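Local coordinates for protein probable histone-lysine N-methyltransferase, H3 lysine-9 specific SUVH9 (Arabidopsis thaliana, PDB 4NJ5) that takes part in gene silencing and RNA-directed DNA methylation, lacking methyltransferase activity itself and probably binding methylated DNA and recruiting RNA polymerase V to chromatin, at residues S56-D60 against C61-M65; M21-D24 against S25-F29; S272-E275 against P276-E280; N401-M405 against N406-L410; G160-A163 against M164-M168. All blocks are in the same frame, centred on the assembly; numbering follows the deposited sequence.

Contact 1: S56-D60 against C61-M65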
# COMPACT_ATOMS: atom_id res chain seq x y z
N SER A 56 -8.09 -7.62 17.15
CA SER A 56 -8.98 -8.24 18.13
C SER A 56 -10.43 -7.77 17.98
O SER A 56 -11.38 -8.55 18.13
CB SER A 56 -8.49 -7.98 19.56
OG SER A 56 -8.70 -6.63 19.94
N MET A 57 -10.59 -6.49 17.67
CA MET A 57 -11.90 -5.93 17.39
C MET A 57 -12.53 -6.57 16.16
O MET A 57 -13.73 -6.85 16.15
CB MET A 57 -11.82 -4.42 17.21
CG MET A 57 -11.54 -3.66 18.49
SD MET A 57 -11.45 -1.89 18.20
CE MET A 57 -13.13 -1.54 17.71
N MET A 58 -11.74 -6.80 15.12
CA MET A 58 -12.28 -7.46 13.95
C MET A 58 -12.59 -8.93 14.23
O MET A 58 -13.48 -9.51 13.62
CB MET A 58 -11.35 -7.32 12.75
CG MET A 58 -11.41 -5.94 12.13
SD MET A 58 -10.44 -5.81 10.63
CE MET A 58 -11.34 -6.89 9.54
N ARG A 59 -11.85 -9.52 15.17
CA ARG A 59 -12.10 -10.89 15.56
C ARG A 59 -13.45 -11.00 16.25
O ARG A 59 -14.22 -11.92 15.99
CB ARG A 59 -11.01 -11.41 16.48
CG ARG A 59 -11.20 -12.86 16.88
CD ARG A 59 -10.52 -13.15 18.21
NE ARG A 59 -10.87 -12.14 19.20
CZ ARG A 59 -9.99 -11.58 20.03
NH1 ARG A 59 -10.38 -10.67 20.90
NH2 ARG A 59 -8.71 -11.93 19.97
N ASP A 60 -13.74 -10.05 17.14
CA ASP A 60 -15.01 -10.06 17.86
C ASP A 60 -16.21 -9.87 16.93
O ASP A 60 -17.32 -10.31 17.25
CB ASP A 60 -15.02 -8.98 18.95
CG ASP A 60 -13.91 -9.17 19.96
OD1 ASP A 60 -13.54 -10.32 20.24
OD2 ASP A 60 -13.41 -8.14 20.48
N CYS A 61 -16.00 -9.23 15.79
CA CYS A 61 -17.08 -8.98 14.84
C CYS A 61 -17.19 -10.04 13.76
O CYS A 61 -17.88 -9.84 12.75
CB CYS A 61 -16.92 -7.61 14.17
SG CYS A 61 -17.04 -6.21 15.29
N MET A 62 -16.51 -11.17 13.96
CA MET A 62 -16.49 -12.26 12.99
C MET A 62 -16.06 -11.78 11.60
O MET A 62 -16.66 -12.17 10.60
CB MET A 62 -17.87 -12.93 12.90
CG MET A 62 -18.44 -13.36 14.24
SD MET A 62 -17.53 -14.74 14.98
CE MET A 62 -16.75 -13.93 16.38
N LEU A 63 -15.02 -10.95 11.54
CA LEU A 63 -14.57 -10.40 10.27
C LEU A 63 -13.27 -11.02 9.75
O LEU A 63 -12.84 -10.72 8.63
CB LEU A 63 -14.44 -8.88 10.36
CG LEU A 63 -15.75 -8.13 10.59
CD1 LEU A 63 -15.50 -6.64 10.62
CD2 LEU A 63 -16.76 -8.49 9.51
N TRP A 64 -12.65 -11.87 10.55
CA TRP A 64 -11.44 -12.56 10.12
C TRP A 64 -11.73 -13.59 9.04
O TRP A 64 -12.83 -14.13 8.97
CB TRP A 64 -10.77 -13.28 11.30
CG TRP A 64 -10.09 -12.37 12.26
CD1 TRP A 64 -10.22 -11.02 12.36
CD2 TRP A 64 -9.15 -12.76 13.27
NE1 TRP A 64 -9.42 -10.54 13.37
CE2 TRP A 64 -8.75 -11.59 13.95
CE3 TRP A 64 -8.60 -13.99 13.67
CZ2 TRP A 64 -7.84 -11.61 15.00
CZ3 TRP A 64 -7.70 -14.00 14.71
CH2 TRP A 64 -7.32 -12.82 15.36
N MET A 65 -10.74 -13.85 8.20
CA MET A 65 -10.81 -14.94 7.24
C MET A 65 -10.11 -16.14 7.86
O MET A 65 -9.25 -15.97 8.72
CB MET A 65 -10.10 -14.55 5.94
CG MET A 65 -10.59 -13.26 5.33
SD MET A 65 -9.60 -12.82 3.89
CE MET A 65 -9.80 -14.30 2.90
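Met58 O is the carbonyl on which the chain closes as it leaves the helix: Leu63 N donates to it at 3.0 Å, nearly in line with the C=O bond, and Cys61 N adds a weak bond to the same Met58 O. One residue on, Met62 N reaches Arg59 O at 3.2 Å, standing well above the carbonyl plane. Side chains fill in around this turn. The Trp64 indole lies alongside Arg59, whose CB sits over one face of the five-membered ring, 3.8 Å from its centroid and 28° off the normal, a CH-pi contact. Met58 CB meets the same indole in plane at its edge, 3.9 Å from Trp64 CD1, while Met58 CE, swung round by the bend at chi3, packs on Leu63 CB at 3.8 Å. Trp64 NE1 bonds to Gly55 O, back in the helix. Without the indole, as with an alanine here, Gly55 O is likely to lose this donor, and Arg59 CB and the flank of Met58 their cover. Beyond its CG, Arg59 turns away to a salt bridge with its neighbour, Arg59 NH1 to Asp60 OD1 at 3.2 Å, the oxygen lying in the guanidinium plane. With Met62 at positive phi (54°) as the C-prime residue, the paired 6-to-1 and 5-to-2 backbone bonds define a Schellman motif, here ending helix 46-60.

Contact 2: M21-D24 against S25-F29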
# COMPACT_ATOMS: atom_id res chain seq x y z
N MET A 21 -9.52 -2.97 3.66
CA MET A 21 -10.01 -1.60 3.82
C MET A 21 -10.55 -1.37 5.23
O MET A 21 -10.27 -0.34 5.87
CB MET A 21 -11.07 -1.28 2.78
CG MET A 21 -10.56 -0.48 1.60
SD MET A 21 -11.94 0.16 0.64
CE MET A 21 -12.58 -1.36 -0.05
N ILE A 22 -11.34 -2.32 5.71
CA ILE A 22 -11.85 -2.26 7.08
C ILE A 22 -10.72 -2.24 8.10
O ILE A 22 -10.70 -1.39 8.99
CB ILE A 22 -12.81 -3.42 7.39
CG1 ILE A 22 -14.13 -3.25 6.64
CG2 ILE A 22 -13.07 -3.51 8.89
CD1 ILE A 22 -15.16 -4.31 6.98
N TYR A 23 -9.78 -3.17 7.96
CA TYR A 23 -8.67 -3.26 8.91
C TYR A 23 -7.88 -1.95 9.02
O TYR A 23 -7.72 -1.39 10.11
CB TYR A 23 -7.74 -4.43 8.56
CG TYR A 23 -6.57 -4.57 9.51
CD1 TYR A 23 -6.73 -5.18 10.75
CD2 TYR A 23 -5.32 -4.09 9.17
CE1 TYR A 23 -5.66 -5.31 11.62
CE2 TYR A 23 -4.25 -4.21 10.04
CZ TYR A 23 -4.42 -4.82 11.26
OH TYR A 23 -3.36 -4.94 12.12
N ASP A 24 -7.39 -1.45 7.88
CA ASP A 24 -6.60 -0.22 7.89
C ASP A 24 -7.40 1.01 8.34
O ASP A 24 -6.86 1.88 9.05
CB ASP A 24 -5.93 0.01 6.53
CG ASP A 24 -4.69 -0.85 6.34
OD1 ASP A 24 -3.94 -1.03 7.32
OD2 ASP A 24 -4.47 -1.34 5.21
N SER A 25 -8.67 1.09 7.96
CA SER A 25 -9.52 2.18 8.44
C SER A 25 -9.66 2.14 9.96
O SER A 25 -9.57 3.18 10.62
CB SER A 25 -10.90 2.13 7.79
OG SER A 25 -10.80 2.32 6.39
N LEU A 26 -9.88 0.95 10.50
CA LEU A 26 -10.02 0.76 11.94
C LEU A 26 -8.75 1.17 12.68
O LEU A 26 -8.81 1.93 13.66
CB LEU A 26 -10.36 -0.69 12.26
CG LEU A 26 -11.37 -0.99 13.38
CD1 LEU A 26 -11.11 -2.38 13.93
CD2 LEU A 26 -11.31 0.05 14.49
N ARG A 27 -7.61 0.66 12.22
CA ARG A 27 -6.32 1.07 12.77
C ARG A 27 -6.22 2.58 12.82
O ARG A 27 -5.96 3.16 13.88
CB ARG A 27 -5.17 0.54 11.92
CG ARG A 27 -4.63 -0.82 12.32
CD ARG A 27 -3.22 -1.01 11.77
NE ARG A 27 -3.10 -0.55 10.39
CZ ARG A 27 -2.46 0.56 10.02
NH1 ARG A 27 -1.88 1.33 10.93
NH2 ARG A 27 -2.41 0.91 8.74
N MET A 28 -6.44 3.22 11.67
CA MET A 28 -6.32 4.67 11.58
C MET A 28 -7.26 5.37 12.56
O MET A 28 -6.91 6.40 13.13
CB MET A 28 -6.55 5.14 10.15
CG MET A 28 -5.42 4.76 9.20
SD MET A 28 -5.75 5.17 7.48
CE MET A 28 -5.96 6.95 7.59
N PHE A 29 -8.44 4.80 12.76
CA PHE A 29 -9.41 5.37 13.69
C PHE A 29 -8.92 5.30 15.13
O PHE A 29 -9.05 6.28 15.88
CB PHE A 29 -10.76 4.67 13.57
CG PHE A 29 -11.73 5.06 14.65
CD1 PHE A 29 -12.38 6.29 14.60
CD2 PHE A 29 -12.00 4.21 15.71
CE1 PHE A 29 -13.27 6.66 15.59
CE2 PHE A 29 -12.90 4.58 16.70
CZ PHE A 29 -13.53 5.81 16.64
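Asp24 and Arg27 run side by side and point the same way, with carboxylate and guanidinium planes almost perpendicular, 87° apart. Both donors of the arginine's flank go to one oxygen: Arg27 NH2 meets Asp24 OD1 at 2.8 Å and Arg27 NE meets the same OD1 at 3.2 Å. That oxygen lies in the guanidinium plane, at its edge. Seen from the acid the two donors differ, since NE comes nearly along the C-O axis and NH2 from above the carboxylate plane. This is therefore a side-on grip on a single atom, and the second oxygen, Asp24 OD2, is held by Asn493 ND2, so two partners restrain the rotation of the carboxylate.

Tyr23 approaches the same arginine from another direction. With CG anti to the backbone N (chi1 180°), its ring is carried along the helix toward Arg27, whose aliphatic part does the touching: CG lies over a face of the ring and Arg27 CD is 3.8 Å from Tyr23 CE2. Ring and guanidinium planes are 46° apart, which rules out a parallel stack. Further round, Ser25 OG bends back to Met21 O at 2.8 Å, and Ser25 N reaches that carbonyl at 3.0 Å from the opposite face of its plane; the hydroxyl also bonds to Gly425 N.

These groups belong to one stretch of helix 8-35, where Arg27 N to Tyr23 O is an almost straight i to i+4 bond. Tyr23 packs against Ala51 and Ala54 of helix 46-60 and against Glu89 and Val92 of helix 87-92, while Met28 touches the loop residues Asp325 and Thr329.

Contact 3: S272-E275 against P276-E280; sequences SDQE and PLYYE
Tyr278 has the carbonyl oxygen of Gln274 over one face of its ring, 3.5 Å from Tyr278 CE2. The neighbouring ring of Tyr279 meets Pro276 CA in its plane, at the edge, and is approached obliquely by Glu275 CG, which stands 3.6 Å from Tyr279 CE2. Glu275 crosses this second tyrosine with its carboxylate turned 85° from the ring plane. Its CG is anti to the backbone N (chi1 171°) and its chain stays extended, which carries the acid to the phenol: Tyr279 OH gives a weak hydrogen bond to Glu275 OE2 at 3.1 Å. Shortened to an alanine, this side chain would probably deprive the Tyr279 hydroxyl of this acceptor and the ring of the methylene beside it.

In the backbone beneath, Leu277 N bonds to Gln274 O at 3.2 Å and Tyr278 N to Glu275 O at 2.9 Å, each donor standing above the carbonyl plane; both are i to i+3 bonds, the mark of consecutive turns. On the other flank Gln274 and Leu277 run side by side, Gln274 OE1 lying 3.7 Å from Leu277 CD2.

The turn lies in the Pre-SET motif region, away from the zinc cluster, between strands 264-267 and 280-281. Leu277 packs on Ile251 of strand 250-252 and, with Pro276, on Leu266 of strand 264-267, whereas Tyr279 makes a cation-pi contact with Arg455.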
# COMPACT_ATOMS: atom_id res chain seq x y z
N SER A 272 13.24 0.89 -28.74
CA SER A 272 14.05 2.10 -28.73
C SER A 272 13.25 3.39 -28.52
O SER A 272 13.80 4.49 -28.61
CB SER A 272 14.86 2.20 -30.02
OG SER A 272 15.69 1.06 -30.17
N ASP A 273 11.96 3.26 -28.25
CA ASP A 273 11.10 4.42 -28.06
C ASP A 273 11.49 5.19 -26.80
O ASP A 273 11.69 4.61 -25.73
CB ASP A 273 9.63 4.02 -27.98
CG ASP A 273 8.70 5.21 -28.15
OD1 ASP A 273 8.81 5.89 -29.19
OD2 ASP A 273 7.87 5.46 -27.25
N GLN A 274 11.59 6.51 -26.93
CA GLN A 274 11.95 7.36 -25.80
C GLN A 274 11.06 8.59 -25.71
O GLN A 274 11.53 9.66 -25.36
CB GLN A 274 13.41 7.80 -25.93
CG GLN A 274 14.44 6.67 -26.00
CD GLN A 274 15.86 7.19 -26.07
OE1 GLN A 274 16.09 8.40 -26.10
NE2 GLN A 274 16.83 6.28 -26.10
N GLU A 275 9.78 8.42 -26.04
CA GLU A 275 8.80 9.52 -26.03
C GLU A 275 8.74 10.41 -24.77
O GLU A 275 8.67 11.63 -24.91
CB GLU A 275 7.39 9.02 -26.39
CG GLU A 275 6.30 10.07 -26.20
CD GLU A 275 4.94 9.64 -26.73
OE1 GLU A 275 4.74 9.69 -27.96
OE2 GLU A 275 4.07 9.26 -25.91
N PRO A 276 8.74 9.82 -23.56
CA PRO A 276 8.62 10.67 -22.37
C PRO A 276 9.67 11.77 -22.26
O PRO A 276 9.40 12.82 -21.67
CB PRO A 276 8.77 9.68 -21.21
CG PRO A 276 8.26 8.40 -21.76
CD PRO A 276 8.72 8.39 -23.20
N LEU A 277 10.86 11.54 -22.82
CA LEU A 277 11.92 12.54 -22.83
C LEU A 277 11.51 13.82 -23.57
O LEU A 277 11.90 14.92 -23.20
CB LEU A 277 13.18 11.95 -23.49
CG LEU A 277 14.39 11.62 -22.61
CD1 LEU A 277 13.97 11.24 -21.21
CD2 LEU A 277 15.20 10.50 -23.24
N TYR A 278 10.69 13.65 -24.60
CA TYR A 278 10.32 14.75 -25.49
C TYR A 278 9.24 15.70 -24.96
O TYR A 278 8.96 16.71 -25.58
CB TYR A 278 9.95 14.16 -26.85
CG TYR A 278 11.05 13.32 -27.44
CD1 TYR A 278 12.35 13.80 -27.48
CD2 TYR A 278 10.80 12.05 -27.94
CE1 TYR A 278 13.37 13.04 -28.01
CE2 TYR A 278 11.81 11.29 -28.48
CZ TYR A 278 13.09 11.79 -28.51
OH TYR A 278 14.12 11.05 -29.04
N TYR A 279 8.63 15.36 -23.83
CA TYR A 279 7.75 16.32 -23.17
C TYR A 279 8.61 17.24 -22.32
O TYR A 279 9.73 16.87 -21.93
CB TYR A 279 6.72 15.63 -22.27
CG TYR A 279 5.78 14.70 -22.99
CD1 TYR A 279 4.60 15.18 -23.55
CD2 TYR A 279 6.05 13.34 -23.09
CE1 TYR A 279 3.73 14.32 -24.21
CE2 TYR A 279 5.19 12.49 -23.74
CZ TYR A 279 4.03 12.98 -24.30
OH TYR A 279 3.17 12.12 -24.95
N GLU A 280 8.11 18.42 -22.01
CA GLU A 280 8.75 19.26 -21.01
C GLU A 280 8.15 18.86 -19.67
O GLU A 280 6.93 18.95 -19.48
CB GLU A 280 8.51 20.74 -21.28
CG GLU A 280 8.94 21.64 -20.15
CD GLU A 280 8.68 23.11 -20.43
OE1 GLU A 280 8.77 23.51 -21.61
OE2 GLU A 280 8.39 23.85 -19.47

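Contact 4: N401-M405 against N406-L410; sequences NILTM and NGDTL
Leu403 and Asp408 form the close side of this helix end. Asp408 N donates to Leu403 O at 3.2 Å, slightly tilted from the carbonyl plane, and the aspartate side chain folds back over the same residue: Asp408 CB is 3.3 Å from Leu403 O, and Asp408 OD2 comes as near to the methyl Leu403 CD2. The two side chains cross at a slant. With its CG beside the backbone N (chi1 -55°), Asp408 keeps its carboxylate near the helix end and turns one oxygen toward a methyl group, a contact of van der Waals kind.

The other backbone bonds of this helix end are weaker. Gly407 N reaches Thr404 O at 3.4 Å in a weak bond, and Asn406 N divides itself between Ile402 O and Leu403 O, both weak and well bent. Gly407, with phi 110°, is the C-prime residue of a Schellman motif; a side chain at these backbone angles would collide with the carbonyl oxygen before it, which explains a residue without one at this point. The flank formed by Ile402, Met405 and Asn406 is exposed and has few side-chain contacts across the turn: Asn406 ND2 stays 4.0 Å from Ile402 O. Thr404 is also loosely engaged: its OG1 comes no nearer than 3.9 Å to Asp408 O and touches Leu410 only at the limit of contact.

In the SET region of the chain, the motif ends helix 397-405 and starts the long loop that leads to strand 448-450. Leu410 points its CB back toward the helix and also touches Ala448 and Asp450, so at Leu410 the outgoing chain is in touch with that strand.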
# COMPACT_ATOMS: atom_id res chain seq x y z
N ASN A 401 -12.01 25.01 -25.42
CA ASN A 401 -12.80 24.99 -26.64
C ASN A 401 -11.99 25.24 -27.90
O ASN A 401 -12.18 24.57 -28.92
CB ASN A 401 -13.95 26.00 -26.57
CG ASN A 401 -14.60 26.24 -27.92
OD1 ASN A 401 -15.43 25.45 -28.37
ND2 ASN A 401 -14.21 27.33 -28.57
N ILE A 402 -11.08 26.21 -27.85
CA ILE A 402 -10.25 26.53 -29.00
C ILE A 402 -9.33 25.37 -29.36
O ILE A 402 -9.25 24.96 -30.52
CB ILE A 402 -9.43 27.82 -28.78
CG1 ILE A 402 -10.35 29.04 -28.86
CG2 ILE A 402 -8.33 27.94 -29.82
CD1 ILE A 402 -9.68 30.35 -28.49
N LEU A 403 -8.64 24.82 -28.36
CA LEU A 403 -7.79 23.66 -28.61
C LEU A 403 -8.60 22.44 -29.06
O LEU A 403 -8.12 21.62 -29.85
CB LEU A 403 -6.94 23.33 -27.38
CG LEU A 403 -5.75 24.24 -27.10
CD1 LEU A 403 -5.22 24.02 -25.69
CD2 LEU A 403 -4.66 24.01 -28.12
N THR A 404 -9.83 22.33 -28.58
CA THR A 404 -10.69 21.18 -28.88
C THR A 404 -11.32 21.28 -30.27
O THR A 404 -11.68 20.27 -30.87
CB THR A 404 -11.78 20.99 -27.79
OG1 THR A 404 -11.72 19.66 -27.27
CG2 THR A 404 -13.16 21.25 -28.35
N MET A 405 -11.45 22.50 -30.79
CA MET A 405 -11.97 22.69 -32.14
C MET A 405 -10.89 22.46 -33.18
O MET A 405 -11.18 22.31 -34.37
CB MET A 405 -12.58 24.08 -32.30
CG MET A 405 -13.91 24.25 -31.59
SD MET A 405 -15.15 23.07 -32.15
CE MET A 405 -16.23 23.03 -30.72
N ASN A 406 -9.64 22.46 -32.73
CA ASN A 406 -8.51 22.13 -33.60
C ASN A 406 -8.30 20.63 -33.69
O ASN A 406 -7.55 20.15 -34.54
CB ASN A 406 -7.23 22.81 -33.11
CG ASN A 406 -7.00 24.17 -33.75
OD1 ASN A 406 -7.52 24.45 -34.83
ND2 ASN A 406 -6.22 25.01 -33.09
N GLY A 407 -8.97 19.89 -32.81
CA GLY A 407 -8.91 18.44 -32.83
C GLY A 407 -8.16 17.80 -31.68
O GLY A 407 -8.17 16.57 -31.53
N ASP A 408 -7.51 18.61 -30.85
CA ASP A 408 -6.69 18.09 -29.76
C ASP A 408 -7.50 17.30 -28.74
O ASP A 408 -8.69 17.55 -28.54
CB ASP A 408 -5.92 19.22 -29.07
CG ASP A 408 -5.09 20.03 -30.04
OD1 ASP A 408 -4.90 19.58 -31.19
OD2 ASP A 408 -4.64 21.13 -29.66
N THR A 409 -6.84 16.34 -28.09
CA THR A 409 -7.48 15.53 -27.05
C THR A 409 -7.14 16.10 -25.68
O THR A 409 -5.99 16.41 -25.39
CB THR A 409 -7.02 14.06 -27.13
OG1 THR A 409 -7.34 13.53 -28.42
CG2 THR A 409 -7.71 13.23 -26.06
N LEU A 410 -8.16 16.26 -24.83
CA LEU A 410 -7.99 16.86 -23.51
C LEU A 410 -8.39 15.92 -22.38
O LEU A 410 -9.28 15.08 -22.55
CB LEU A 410 -8.81 18.15 -23.42
CG LEU A 410 -8.12 19.49 -23.65
CD1 LEU A 410 -7.03 19.39 -24.70
CD2 LEU A 410 -9.15 20.54 -24.05

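Contact 5: G160-A163 against M164-M168; sequences GNLA and MERSM
Residues Gly160 to Met168 form regular alpha-helix, with i to i+4 bonds such as Arg166 N to Leu162 O at 2.9 Å and Glu165 N to Asn161 O, the latter nearly straight at 170°. Across this turn Leu162 and Arg166 lie alongside each other and point the same way. Leu162 CD1 sits 4.1 Å from Arg166 CD, a loose apolar contact. The bend at chi2 (54°) also brings Arg166 CD to 3.8 Å from Leu162 O. Beyond it, Arg166 NE forms a salt bridge with Glu115, and the ring of Tyr169 makes a cation-pi contact with the same arginine. Glu165 adds charge attraction alone, since Arg166 NH1 is 3.4 Å from Glu165 OE2 but the oxygen lies well out of the guanidinium plane. On the buried side Met164 has its CG 3.2 Å from Gly160 O, then bends away at chi2 and chi3 to pack on Tyr216, Leu218 and Ile199 of the SRA-domain sheet. Asn161 bonds to Gln142 N and Arg156 O, and Ser167 OG to Ala118 O. The chemistry is thus divided: backbone bonds hold the helix itself, while most of its polar side-chain ends fix it to the surrounding domain.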
# COMPACT_ATOMS: atom_id res chain seq x y z
N GLY A 160 4.40 -27.11 17.67
CA GLY A 160 4.77 -26.64 16.35
C GLY A 160 5.75 -27.54 15.63
O GLY A 160 5.59 -27.82 14.44
N ASN A 161 6.76 -28.01 16.35
CA ASN A 161 7.78 -28.88 15.77
C ASN A 161 7.21 -30.21 15.27
O ASN A 161 7.46 -30.63 14.14
CB ASN A 161 8.90 -29.13 16.79
CG ASN A 161 9.58 -27.84 17.22
OD1 ASN A 161 9.51 -26.83 16.54
ND2 ASN A 161 10.26 -27.89 18.37
N LEU A 162 6.42 -30.85 16.14
CA LEU A 162 5.75 -32.10 15.78
C LEU A 162 4.83 -31.85 14.59
O LEU A 162 4.73 -32.68 13.70
CB LEU A 162 4.94 -32.64 16.96
CG LEU A 162 4.19 -33.96 16.76
CD1 LEU A 162 5.14 -35.07 16.33
CD2 LEU A 162 3.44 -34.36 18.02
N ALA A 163 4.18 -30.70 14.58
CA ALA A 163 3.28 -30.34 13.49
C ALA A 163 4.03 -30.21 12.17
O ALA A 163 3.54 -30.63 11.13
CB ALA A 163 2.54 -29.06 13.82
N MET A 164 5.23 -29.63 12.22
CA MET A 164 6.09 -29.52 11.05
C MET A 164 6.43 -30.92 10.55
O MET A 164 6.30 -31.21 9.35
CB MET A 164 7.38 -28.76 11.39
CG MET A 164 7.19 -27.28 11.69
SD MET A 164 6.70 -26.31 10.25
CE MET A 164 8.22 -26.30 9.30
N GLU A 165 6.87 -31.78 11.46
CA GLU A 165 7.19 -33.17 11.15
C GLU A 165 6.03 -33.86 10.43
O GLU A 165 6.20 -34.51 9.40
CB GLU A 165 7.57 -33.91 12.43
CG GLU A 165 7.21 -35.39 12.45
CD GLU A 165 8.10 -36.22 11.55
OE1 GLU A 165 9.25 -35.80 11.29
OE2 GLU A 165 7.65 -37.29 11.11
N ARG A 166 4.84 -33.71 11.00
CA ARG A 166 3.65 -34.32 10.45
C ARG A 166 3.31 -33.77 9.07
O ARG A 166 2.88 -34.51 8.18
CB ARG A 166 2.47 -34.13 11.40
CG ARG A 166 2.04 -35.40 12.11
CD ARG A 166 3.20 -36.08 12.82
NE ARG A 166 2.98 -37.51 12.95
CZ ARG A 166 3.50 -38.42 12.13
NH1 ARG A 166 4.29 -38.05 11.13
NH2 ARG A 166 3.23 -39.71 12.31
N SER A 167 3.50 -32.47 8.88
CA SER A 167 3.26 -31.86 7.58
C SER A 167 4.24 -32.38 6.54
O SER A 167 3.87 -32.54 5.37
CB SER A 167 3.30 -30.33 7.66
OG SER A 167 2.06 -29.83 8.13
N MET A 168 5.47 -32.66 6.96
CA MET A 168 6.41 -33.33 6.07
C MET A 168 5.87 -34.70 5.70
O MET A 168 5.85 -35.08 4.53
CB MET A 168 7.78 -33.51 6.71
CG MET A 168 8.71 -34.38 5.86
SD MET A 168 10.32 -34.71 6.61
CE MET A 168 9.82 -35.69 8.03

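Overall arrangement
Contacts 2 and 5 are buried turns within continuous helices, whereas contacts 1, 3 and 4 lie at the surface, where the chain leaves a helix or turns. Contacts 1 and 2 meet directly: Met58 SD is 3.6 Å from Tyr23 CA, so helices 46-60 and 8-35 pack there. Contacts 1 and 4 share the Schellman ending, with Met62 or a glycine at C-prime, and only the first adds an indole. Contact 2 has a salt bridge across its segments; those of contacts 1 and 5 join adjacent residues, the latter by charge alone. In contact 3 the side chains add a weak tyrosine-glutamate bond to the backbone turn. The centres of contacts 4 and 5 are farthest apart, about 68 Å.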